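Local coordinates for putative hemin ABC transport system, membrane protein (Burkholderia cenocepacia J2315, PDB 5B57) that probably serves as the membrane-spanning subunit of an ABC transporter that imports heme across the bacterial inner membrane, at residues 74-79 / 94-99; 144-149 / 212-217; 151-156 / 223-228; 263-268 / 279-284; 271-276 / 285-290. All coordinates share one frame; numbering follows the deposited sequence.

Contact 1: 74-79 / 94-99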
# COMPACT_ATOMS: atom_id res chain seq x y z
N GLY A 74 12.49 -37.52 20.31
CA GLY A 74 13.73 -36.86 19.91
C GLY A 74 14.84 -37.83 19.53
O GLY A 74 14.57 -38.91 19.00
N ALA A 75 16.11 -37.50 19.81
CA ALA A 75 17.18 -38.46 19.54
C ALA A 75 17.12 -39.68 20.46
O ALA A 75 17.64 -40.74 20.08
CB ALA A 75 18.55 -37.81 19.63
N TYR A 76 16.52 -39.55 21.65
CA TYR A 76 16.33 -40.63 22.64
C TYR A 76 14.89 -41.14 22.54
O TYR A 76 13.95 -40.41 22.85
CB TYR A 76 16.62 -40.09 24.05
CG TYR A 76 16.41 -41.03 25.24
CD1 TYR A 76 17.38 -41.95 25.60
CD2 TYR A 76 15.25 -40.97 26.02
CE1 TYR A 76 17.20 -42.81 26.68
CE2 TYR A 76 15.06 -41.83 27.12
CZ TYR A 76 16.05 -42.75 27.43
OH TYR A 76 15.91 -43.61 28.49
N ARG A 77 14.72 -42.39 22.08
CA ARG A 77 13.37 -42.91 21.82
C ARG A 77 12.84 -43.68 23.02
O ARG A 77 13.49 -44.59 23.53
CB ARG A 77 13.34 -43.81 20.59
CG ARG A 77 14.01 -43.24 19.37
CD ARG A 77 13.61 -41.80 19.23
NE ARG A 77 14.06 -41.21 17.98
CZ ARG A 77 13.24 -40.78 17.03
NH1 ARG A 77 11.92 -40.86 17.20
NH2 ARG A 77 13.73 -40.24 15.92
N ILE A 78 11.65 -43.32 23.47
CA ILE A 78 11.11 -43.94 24.67
C ILE A 78 9.59 -43.92 24.60
O ILE A 78 9.01 -42.91 24.16
CB ILE A 78 11.66 -43.24 25.92
CG1 ILE A 78 11.09 -43.87 27.18
CG2 ILE A 78 11.42 -41.72 25.90
CD1 ILE A 78 11.99 -43.67 28.33
N PRO A 79 8.90 -45.00 24.94
CA PRO A 79 7.44 -44.98 24.81
C PRO A 79 6.82 -44.12 25.90
O PRO A 79 7.46 -43.78 26.89
CB PRO A 79 7.04 -46.46 24.96
CG PRO A 79 8.31 -47.23 24.80
CD PRO A 79 9.41 -46.35 25.25
N GLN A 94 16.73 -43.39 36.26
CA GLN A 94 17.34 -42.12 36.63
C GLN A 94 18.02 -41.46 35.44
O GLN A 94 17.99 -40.23 35.31
CB GLN A 94 18.32 -42.32 37.78
CG GLN A 94 17.61 -42.66 39.04
CD GLN A 94 18.51 -43.15 40.13
OE1 GLN A 94 19.58 -43.74 39.88
NE2 GLN A 94 18.09 -42.94 41.36
N GLN A 95 18.63 -42.25 34.56
CA GLN A 95 19.23 -41.64 33.39
C GLN A 95 18.17 -41.18 32.41
O GLN A 95 18.33 -40.14 31.76
CB GLN A 95 20.19 -42.62 32.72
CG GLN A 95 20.57 -42.20 31.34
CD GLN A 95 21.75 -42.95 30.83
OE1 GLN A 95 22.73 -43.14 31.56
NE2 GLN A 95 21.68 -43.41 29.58
N ALA A 96 17.07 -41.93 32.28
CA ALA A 96 16.01 -41.52 31.37
C ALA A 96 15.36 -40.22 31.82
O ALA A 96 15.00 -39.38 30.99
CB ALA A 96 14.97 -42.63 31.24
N ARG A 97 15.19 -40.03 33.13
CA ARG A 97 14.69 -38.75 33.62
C ARG A 97 15.64 -37.61 33.26
O ARG A 97 15.19 -36.49 32.95
CB ARG A 97 14.47 -38.82 35.13
CG ARG A 97 14.00 -37.53 35.72
CD ARG A 97 13.43 -37.71 37.12
NE ARG A 97 12.72 -36.53 37.59
CZ ARG A 97 13.32 -35.43 38.05
NH1 ARG A 97 14.65 -35.36 38.09
NH2 ARG A 97 12.58 -34.40 38.46
N ALA A 98 16.95 -37.87 33.28
CA ALA A 98 17.94 -36.85 32.97
C ALA A 98 17.92 -36.46 31.48
O ALA A 98 18.01 -35.28 31.15
CB ALA A 98 19.33 -37.33 33.38
N VAL A 99 17.82 -37.44 30.58
CA VAL A 99 17.71 -37.11 29.16
C VAL A 99 16.41 -36.35 28.88
O VAL A 99 16.39 -35.40 28.09
CB VAL A 99 17.81 -38.39 28.30
CG1 VAL A 99 17.34 -38.12 26.88
CG2 VAL A 99 19.23 -38.94 28.30
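Y76 lays its ring slantwise across the side chain of V99, and carries its hydroxyl on to A96 one turn earlier on the helix. The V99 end of the contact lies at the root of the tyrosine: V99 CG1 is 3.5 Å from Y76 CG and equally close to Y76 CB, while V99 CB stands 4.2 Å above the ring plane, displaced toward the rim, so the valine covers one face only off-centre. With CG anti to the backbone N (chi1 177°), the Y76 ring reaches from its loop to the helix. Residues 74-79 form the irregular link between helix 54-72 and helix 80-87, and 94-99 is the first part of the long helix 94-128; the contact thus ties the loop after the first predicted transmembrane helix to the start of the next long one in this FecCD-type permease. At the far end of the ring, Y76 CZ lies 4.0 Å from A96 CB, which sits neither squarely over the face nor at the edge. I78 adds its CD1 methyl at 4.3 Å from A96 CB, a looser apolar touch beside the tyrosine. The intervening helix 80-87 completes the cluster, A83 meeting I78 and A86 meeting A96.

Contact 2: 144-149 / 212-217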
# COMPACT_ATOMS: atom_id res chain seq x y z
N GLY A 144 18.46 -5.95 15.74
CA GLY A 144 19.32 -5.70 16.88
C GLY A 144 19.81 -6.98 17.53
O GLY A 144 20.95 -7.05 18.00
N ALA A 145 18.93 -7.99 17.61
CA ALA A 145 19.36 -9.29 18.09
C ALA A 145 20.55 -9.78 17.26
O ALA A 145 21.63 -10.06 17.80
CB ALA A 145 18.19 -10.28 18.05
N ALA A 146 20.37 -9.79 15.93
CA ALA A 146 21.43 -10.22 15.02
C ALA A 146 22.64 -9.30 15.06
O ALA A 146 23.77 -9.78 14.87
CB ALA A 146 20.88 -10.32 13.61
N LEU A 147 22.46 -8.00 15.31
CA LEU A 147 23.65 -7.17 15.53
C LEU A 147 24.35 -7.55 16.83
O LEU A 147 25.56 -7.80 16.84
CB LEU A 147 23.31 -5.68 15.53
CG LEU A 147 24.52 -4.74 15.66
CD1 LEU A 147 25.58 -5.00 14.59
CD2 LEU A 147 24.10 -3.27 15.64
N GLY A 148 23.60 -7.62 17.93
CA GLY A 148 24.21 -7.92 19.22
C GLY A 148 24.80 -9.31 19.28
O GLY A 148 25.86 -9.53 19.86
N ALA A 149 24.10 -10.28 18.67
CA ALA A 149 24.63 -11.63 18.59
C ALA A 149 25.95 -11.68 17.80
O ALA A 149 26.86 -12.42 18.17
CB ALA A 149 23.59 -12.56 17.97
N ALA A 212 25.08 -3.35 7.50
CA ALA A 212 26.43 -2.91 7.22
C ALA A 212 27.39 -3.38 8.29
O ALA A 212 28.44 -3.95 7.99
CB ALA A 212 26.46 -1.39 7.09
N ALA A 213 27.03 -3.16 9.57
CA ALA A 213 27.85 -3.64 10.68
C ALA A 213 27.94 -5.16 10.71
O ALA A 213 29.00 -5.71 11.05
CB ALA A 213 27.29 -3.10 12.00
N ILE A 214 26.86 -5.86 10.35
CA ILE A 214 26.90 -7.32 10.40
C ILE A 214 27.87 -7.87 9.36
O ILE A 214 28.71 -8.72 9.67
CB ILE A 214 25.49 -7.90 10.22
CG1 ILE A 214 24.67 -7.64 11.49
CG2 ILE A 214 25.58 -9.40 9.88
CD1 ILE A 214 23.39 -8.36 11.52
N GLY A 215 27.75 -7.42 8.11
CA GLY A 215 28.60 -7.94 7.05
C GLY A 215 30.05 -7.56 7.26
O GLY A 215 30.96 -8.34 6.96
N LEU A 216 30.28 -6.36 7.78
CA LEU A 216 31.62 -5.95 8.16
C LEU A 216 32.21 -6.90 9.18
O LEU A 216 33.40 -7.27 9.07
CB LEU A 216 31.56 -4.54 8.73
CG LEU A 216 32.79 -3.71 8.60
CD1 LEU A 216 33.25 -3.83 7.18
CD2 LEU A 216 32.35 -2.30 8.92
N LEU A 217 31.40 -7.31 10.17
CA LEU A 217 31.86 -8.19 11.25
C LEU A 217 31.99 -9.63 10.77
O LEU A 217 32.97 -10.31 11.11
CB LEU A 217 30.89 -8.11 12.42
CG LEU A 217 31.06 -6.95 13.37
CD1 LEU A 217 29.81 -6.86 14.19
CD2 LEU A 217 32.27 -7.20 14.25
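I214 and L147 are the two large side chains here, and each reaches past the other to a small residue on the opposite helix. The end of I214 makes the first bump: its CD1 settles against the shallow patch formed by A146 and the start of L147, lying 3.8 Å from A146 CB and 3.7 Å from A146 O. In the reverse direction, one branch of the leucine, L147 CD1, comes to 3.6 Å from A213 CB. Because CG of L147 is anti to the backbone N (chi1 -176°), the leucine leans across toward helix 196-220 although its CB does not head that way. The two long side chains pass each other obliquely, with L147 CD1 4.2 Å from I214 CG1. A146 and A213 supply the hollows, and the local axes stay 9.6 Å apart at closest approach, crossing at 30° with both helices running in much the same direction. W232 of helix 223-234 also packs on A146, while L366 and I358 of the second subunit pack on A212 and L216. This is alanine-rich helix packing typical of a transmembrane bundle, in which helix 196-220 also faces the dimer interface, as in other FecCD permeases.

Contact 3: 151-156 / 223-228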
# COMPACT_ATOMS: atom_id res chain seq x y z
N THR A 151 28.03 -8.98 17.09
CA THR A 151 29.02 -8.18 17.81
C THR A 151 29.76 -9.02 18.85
O THR A 151 30.98 -8.91 18.99
CB THR A 151 28.33 -7.00 18.49
OG1 THR A 151 27.73 -6.16 17.50
CG2 THR A 151 29.34 -6.20 19.28
N LEU A 152 29.03 -9.90 19.55
CA LEU A 152 29.64 -10.72 20.59
C LEU A 152 30.41 -11.90 20.02
O LEU A 152 31.52 -12.19 20.49
CB LEU A 152 28.58 -11.22 21.57
CG LEU A 152 29.22 -12.16 22.64
CD1 LEU A 152 30.16 -11.44 23.54
CD2 LEU A 152 28.22 -12.87 23.49
N ILE A 153 29.85 -12.62 19.05
CA ILE A 153 30.54 -13.79 18.52
C ILE A 153 31.88 -13.39 17.90
O ILE A 153 32.87 -14.11 18.03
CB ILE A 153 29.64 -14.54 17.51
CG1 ILE A 153 28.37 -15.08 18.17
CG2 ILE A 153 30.41 -15.64 16.77
CD1 ILE A 153 27.52 -15.90 17.23
N VAL A 154 31.94 -12.22 17.26
CA VAL A 154 33.11 -11.83 16.47
C VAL A 154 34.11 -11.00 17.28
O VAL A 154 35.32 -11.12 17.05
CB VAL A 154 32.67 -11.07 15.20
CG1 VAL A 154 33.90 -10.57 14.42
CG2 VAL A 154 31.77 -11.96 14.34
N LEU A 155 33.64 -10.17 18.22
CA LEU A 155 34.56 -9.45 19.09
C LEU A 155 34.66 -10.12 20.45
O LEU A 155 34.31 -9.50 21.46
CB LEU A 155 34.12 -7.99 19.21
CG LEU A 155 33.99 -7.33 17.84
CD1 LEU A 155 33.42 -5.93 17.92
CD2 LEU A 155 35.32 -7.31 17.09
N GLY A 156 35.15 -11.37 20.50
CA GLY A 156 35.25 -12.15 21.73
C GLY A 156 35.81 -11.39 22.92
O GLY A 156 35.16 -11.29 23.97
N ASP A 223 36.87 -18.85 11.20
CA ASP A 223 36.01 -19.97 10.81
C ASP A 223 35.01 -20.33 11.90
O ASP A 223 33.84 -20.58 11.61
CB ASP A 223 36.85 -21.19 10.44
CG ASP A 223 37.45 -21.08 9.04
OD1 ASP A 223 36.69 -20.95 8.05
OD2 ASP A 223 38.69 -21.12 8.95
N ALA A 224 35.46 -20.35 13.17
CA ALA A 224 34.56 -20.72 14.26
C ALA A 224 33.46 -19.70 14.44
O ALA A 224 32.30 -20.05 14.67
CB ALA A 224 35.33 -20.85 15.57
N GLN A 225 33.82 -18.42 14.36
CA GLN A 225 32.81 -17.37 14.48
C GLN A 225 31.81 -17.46 13.33
O GLN A 225 30.59 -17.47 13.55
CB GLN A 225 33.50 -16.01 14.55
CG GLN A 225 34.57 -16.00 15.65
CD GLN A 225 35.56 -14.86 15.53
OE1 GLN A 225 36.04 -14.54 14.44
NE2 GLN A 225 35.86 -14.23 16.67
N LEU A 226 32.31 -17.60 12.11
CA LEU A 226 31.39 -17.75 11.00
C LEU A 226 30.42 -18.91 11.23
O LEU A 226 29.23 -18.79 10.93
CB LEU A 226 32.17 -17.92 9.69
CG LEU A 226 31.32 -17.72 8.45
CD1 LEU A 226 30.80 -16.31 8.42
CD2 LEU A 226 32.10 -18.03 7.22
N ARG A 227 30.88 -20.00 11.85
CA ARG A 227 30.01 -21.17 12.00
C ARG A 227 28.89 -20.91 13.01
O ARG A 227 27.75 -21.38 12.83
CB ARG A 227 30.81 -22.41 12.38
CG ARG A 227 29.95 -23.65 12.50
CD ARG A 227 30.69 -24.91 12.15
NE ARG A 227 30.78 -25.11 10.70
CZ ARG A 227 29.87 -25.75 9.98
NH1 ARG A 227 28.79 -26.27 10.55
NH2 ARG A 227 30.04 -25.88 8.67
N SER A 228 29.18 -20.14 14.06
CA SER A 228 28.14 -19.70 14.99
C SER A 228 27.10 -18.81 14.30
O SER A 228 25.90 -19.13 14.28
CB SER A 228 28.80 -18.96 16.15
OG SER A 228 29.55 -19.86 16.92
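Q225 reaches from the first turn of helix 223-234 to I153 and V154 at the carbonyl end of helix 141-154. CB starts against an apolar branch, 3.8 Å from I153 CG2. CG then passes beside the backbone, 3.5 Å from I153 O, and CD lies 4.0 Å from V154 CA. CG is anti to the carbonyl carbon (chi1 -53°) and the chain is extended beyond it, which takes the amide to the helix end. There NE2 gives a weak, bent hydrogen bond to I153 O (3.3 Å, N-H...O angle 121°) and lies 3.2 Å from V154 O. The other amide atom, OE1, turns back to accept from the backbone N of D222. A further apolar contact lies beside the glutamine: I153 CD1 is 3.5 Å from S228 CB. L229 lies on both I153 and V154, while on this same helix R227 forms a salt bridge with D223 of the second subunit. Since helix 141-154 ends at V154, its last carbonyls probably lack regular i+4 partners, though V154 O takes a weak bond from G156 N; the bond from Q225 to I153 O is weak too, so the apolar contacts of I153 are likely to matter as well.

Contact 4: 263-268 / 279-284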
# COMPACT_ATOMS: atom_id res chain seq x y z
N ARG A 263 -6.57 -5.85 24.09
CA ARG A 263 -7.37 -6.57 23.10
C ARG A 263 -8.59 -5.77 22.66
O ARG A 263 -9.04 -5.93 21.52
CB ARG A 263 -7.78 -7.94 23.64
CG ARG A 263 -8.56 -7.89 24.94
CD ARG A 263 -8.50 -9.22 25.66
NE ARG A 263 -9.28 -9.23 26.90
CZ ARG A 263 -9.54 -10.34 27.57
NH1 ARG A 263 -9.09 -11.50 27.11
NH2 ARG A 263 -10.26 -10.30 28.69
N ASP A 264 -9.14 -4.93 23.52
CA ASP A 264 -10.32 -4.16 23.12
C ASP A 264 -9.92 -2.94 22.31
O ASP A 264 -10.48 -2.69 21.24
CB ASP A 264 -11.12 -3.76 24.36
CG ASP A 264 -11.76 -4.94 25.06
OD1 ASP A 264 -12.27 -5.86 24.37
OD2 ASP A 264 -11.75 -4.95 26.31
N ALA A 265 -8.93 -2.18 22.81
CA ALA A 265 -8.42 -1.04 22.06
C ALA A 265 -7.99 -1.43 20.65
O ALA A 265 -8.27 -0.71 19.68
CB ALA A 265 -7.27 -0.40 22.83
N LEU A 266 -7.34 -2.59 20.52
CA LEU A 266 -6.92 -3.06 19.20
C LEU A 266 -8.12 -3.38 18.32
O LEU A 266 -8.08 -3.15 17.11
CB LEU A 266 -6.02 -4.28 19.31
CG LEU A 266 -4.57 -4.03 19.74
CD1 LEU A 266 -3.91 -5.35 20.10
CD2 LEU A 266 -3.82 -3.31 18.64
N ASN A 267 -9.20 -3.91 18.91
CA ASN A 267 -10.37 -4.19 18.10
C ASN A 267 -10.97 -2.91 17.58
O ASN A 267 -11.37 -2.84 16.42
CB ASN A 267 -11.41 -4.98 18.89
CG ASN A 267 -11.19 -6.47 18.79
OD1 ASN A 267 -10.49 -6.95 17.89
ND2 ASN A 267 -11.78 -7.23 19.71
N ALA A 268 -11.00 -1.87 18.43
CA ALA A 268 -11.55 -0.58 18.01
C ALA A 268 -10.68 0.09 16.96
O ALA A 268 -11.20 0.74 16.05
CB ALA A 268 -11.74 0.34 19.23
N LEU A 279 -13.75 6.97 19.44
CA LEU A 279 -14.25 6.05 20.46
C LEU A 279 -13.53 6.17 21.80
O LEU A 279 -13.90 5.47 22.75
CB LEU A 279 -14.16 4.60 19.95
CG LEU A 279 -15.22 4.20 18.91
CD1 LEU A 279 -14.90 2.87 18.23
CD2 LEU A 279 -16.63 4.18 19.52
N GLY A 280 -12.50 7.03 21.91
CA GLY A 280 -11.75 7.22 23.14
C GLY A 280 -10.44 6.44 23.28
O GLY A 280 -9.74 6.60 24.29
N VAL A 281 -10.10 5.59 22.30
CA VAL A 281 -8.86 4.82 22.30
C VAL A 281 -7.71 5.81 22.19
O VAL A 281 -7.70 6.62 21.25
CB VAL A 281 -8.82 3.81 21.14
CG1 VAL A 281 -7.48 3.09 21.08
CG2 VAL A 281 -9.93 2.80 21.27
N PRO A 282 -6.78 5.80 23.08
CA PRO A 282 -5.59 6.69 22.97
C PRO A 282 -4.56 6.15 22.00
O PRO A 282 -3.49 5.68 22.39
CB PRO A 282 -5.06 6.70 24.40
CG PRO A 282 -5.44 5.37 24.92
CD PRO A 282 -6.79 5.07 24.35
N VAL A 283 -4.87 6.23 20.70
CA VAL A 283 -4.15 5.44 19.70
C VAL A 283 -2.64 5.70 19.70
O VAL A 283 -1.88 4.82 19.29
CB VAL A 283 -4.77 5.65 18.31
CG1 VAL A 283 -6.05 6.44 18.41
CG2 VAL A 283 -3.80 6.29 17.34
N GLN A 284 -2.18 6.86 20.19
CA GLN A 284 -0.74 7.05 20.27
C GLN A 284 -0.13 6.23 21.41
O GLN A 284 0.88 5.55 21.22
CB GLN A 284 -0.42 8.54 20.39
CG GLN A 284 -0.87 9.29 19.16
CD GLN A 284 -0.17 8.75 17.92
OE1 GLN A 284 1.00 8.38 17.99
NE2 GLN A 284 -0.90 8.65 16.81
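A265 and A268 meet V281 and L279 through methyl groups, so no flat side-chain group presents a face or an edge in this contact; a peptide group does come close, A265 O lying 4.1 Å from V281 CG1. The valine is the pivot. Its CG1 is anti to the backbone N (chi1 175°), which sets one branch against each of two alanines a turn apart: CG1 comes 3.9 Å from A265 CB, while CG2 comes 3.7 Å from A268 CB. L279 adds a more distant touch, CD1 to A268 CB at 4.2 Å. Both alanines point at the partner segment and, three residues apart, they present two methyls on the same side of the short helix. The backbone of the partner is shaped to match. G280, with positive phi (97°), ends helix 273-278 in a Schellman motif, and P282 is the centre of an inverse gamma turn directly before helix 283-305; V281 sits between the two, directed at the alanines. Aromatic packing from another protein chain, probably the ATP-binding subunit, covers A265 and V281, consistent with the cytoplasmic coupling region of such importers. Around the contact, A276 of helix 273-278 packs on V281, L286 of helix 283-305 touches both A265 and V281, and N267 hydrogen-bonds D326 and Q327, just before and at the start of helix 327-352.

Contact 5: 271-276 / 285-290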
# COMPACT_ATOMS: atom_id res chain seq x y z
N LEU A 271 -10.98 -0.33 13.07
CA LEU A 271 -12.10 0.37 12.48
C LEU A 271 -11.66 1.59 11.70
O LEU A 271 -12.44 2.15 10.93
CB LEU A 271 -13.05 0.74 13.62
CG LEU A 271 -14.54 0.76 13.47
CD1 LEU A 271 -15.05 0.10 14.68
CD2 LEU A 271 -14.95 2.18 13.54
N GLY A 272 -10.40 1.96 11.88
CA GLY A 272 -9.80 3.21 11.46
C GLY A 272 -9.11 3.85 12.63
O GLY A 272 -9.63 3.82 13.76
N GLU A 273 -7.93 4.42 12.41
CA GLU A 273 -7.25 5.12 13.50
C GLU A 273 -8.10 6.29 14.02
O GLU A 273 -8.33 6.43 15.23
CB GLU A 273 -5.86 5.56 13.06
CG GLU A 273 -5.20 6.54 14.03
CD GLU A 273 -3.70 6.67 13.81
OE1 GLU A 273 -3.07 5.70 13.32
OE2 GLU A 273 -3.18 7.76 14.14
N THR A 274 -8.63 7.14 13.11
CA THR A 274 -9.41 8.29 13.55
C THR A 274 -10.73 7.83 14.16
O THR A 274 -11.20 8.39 15.16
CB THR A 274 -9.67 9.26 12.40
OG1 THR A 274 -8.49 10.01 12.11
CG2 THR A 274 -10.71 10.25 12.81
N GLU A 275 -11.35 6.82 13.55
CA GLU A 275 -12.54 6.21 14.13
C GLU A 275 -12.30 5.76 15.56
O GLU A 275 -13.11 6.03 16.46
CB GLU A 275 -12.99 5.03 13.27
CG GLU A 275 -13.84 5.41 12.07
CD GLU A 275 -13.01 5.65 10.83
OE1 GLU A 275 -11.78 5.46 10.90
OE2 GLU A 275 -13.58 6.03 9.79
N ALA A 276 -11.18 5.07 15.80
CA ALA A 276 -10.90 4.60 17.15
C ALA A 276 -10.65 5.76 18.11
O ALA A 276 -11.11 5.72 19.26
CB ALA A 276 -9.71 3.64 17.14
N ARG A 285 -0.74 6.27 22.60
CA ARG A 285 -0.28 5.39 23.67
C ARG A 285 -0.43 3.94 23.27
O ARG A 285 0.37 3.09 23.68
CB ARG A 285 -1.06 5.63 24.97
CG ARG A 285 -1.02 7.05 25.53
CD ARG A 285 0.26 7.32 26.30
NE ARG A 285 0.39 6.47 27.49
CZ ARG A 285 1.54 6.26 28.14
NH1 ARG A 285 2.66 6.83 27.71
NH2 ARG A 285 1.56 5.48 29.20
N LEU A 286 -1.45 3.62 22.46
CA LEU A 286 -1.66 2.23 22.06
C LEU A 286 -0.54 1.74 21.16
O LEU A 286 -0.02 0.63 21.34
CB LEU A 286 -3.01 2.07 21.36
CG LEU A 286 -3.29 0.74 20.66
CD1 LEU A 286 -3.20 -0.38 21.67
CD2 LEU A 286 -4.66 0.73 19.97
N LYS A 287 -0.14 2.56 20.17
CA LYS A 287 0.97 2.18 19.32
C LYS A 287 2.22 1.88 20.15
O LYS A 287 2.87 0.86 19.95
CB LYS A 287 1.22 3.27 18.27
CG LYS A 287 0.04 3.44 17.31
CD LYS A 287 0.30 4.45 16.17
CE LYS A 287 -0.77 4.30 15.05
NZ LYS A 287 -0.57 5.09 13.77
N ARG A 288 2.55 2.74 21.12
CA ARG A 288 3.79 2.53 21.85
C ARG A 288 3.71 1.32 22.77
O ARG A 288 4.71 0.63 22.95
CB ARG A 288 4.16 3.80 22.63
CG ARG A 288 5.28 3.64 23.65
CD ARG A 288 5.66 4.96 24.36
NE ARG A 288 7.08 4.96 24.76
CZ ARG A 288 7.74 5.99 25.30
NH1 ARG A 288 9.03 5.86 25.61
NH2 ARG A 288 7.12 7.15 25.54
N ARG A 289 2.55 1.01 23.32
CA ARG A 289 2.48 -0.09 24.28
C ARG A 289 2.60 -1.44 23.59
O ARG A 289 3.26 -2.34 24.12
CB ARG A 289 1.18 0.00 25.10
CG ARG A 289 1.36 0.94 26.29
CD ARG A 289 0.17 0.99 27.24
NE ARG A 289 -1.01 1.57 26.61
CZ ARG A 289 -1.97 2.24 27.26
NH1 ARG A 289 -3.01 2.72 26.58
NH2 ARG A 289 -1.88 2.45 28.57
N VAL A 290 2.02 -1.58 22.40
CA VAL A 290 2.18 -2.80 21.62
C VAL A 290 3.63 -3.00 21.20
O VAL A 290 4.22 -4.08 21.39
CB VAL A 290 1.23 -2.76 20.41
CG1 VAL A 290 1.41 -3.99 19.56
CG2 VAL A 290 -0.19 -2.64 20.91
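E273 and K287 are joined by a salt bridge, the sole contact between 271-276 and 285-290. K287 NZ donates to E273 OE1 at 2.6 Å, on the syn side of the carboxylate and 24° out of its plane. The bridge runs through OE1; E273 OE2 stands back at 3.8 Å from K287 NZ. Both side chains are extended beyond CG and they cross at about a right angle; with CG of E273 anti to its N (chi1 168°), the acid spans the wide gap between segments whose closest CA atoms, those of E273 and K287, are 10.5 Å apart. Apart from the ion pair the two segments hardly touch, and apolar packing on the lysine comes from elsewhere, in part from L128 of helix 94-128. Side chains of V283, Q284 and R130 also touch E273. Within 271-276, the backbone bond from A276 N to G272 O (2.9 Å) starts the helix, with G272 at the N-cap. E273 is thus in the first turn, where a negative charge might be modestly favoured by the helix dipole. K287 is buried, so its charge is probably balanced at least in part by this acid, and the ion pair would tie helix 273-278, probably part of the coupling region, to helix 283-305.

In the fold
The contacts form two close pairs and one outlier. Contacts 2 and 3 share helix 141-154, alternate along the chain and lie 11 Å apart between centres, with L217 packing on T151 and V154; both border the second subunit. Contacts 4 and 5 share helix 283-305, also alternate, and are 5 Å apart between centres; V283 against E273 and a probable hydrogen bond from V281 N to A276 O join them. Contact 1 comes first along the chain, with its centre about 49 Å from those of contacts 4 and 5, on the opposite side of the chain's centre. The fold thus separates a dimer-facing region from the one that meets another protein, probably the ATPase.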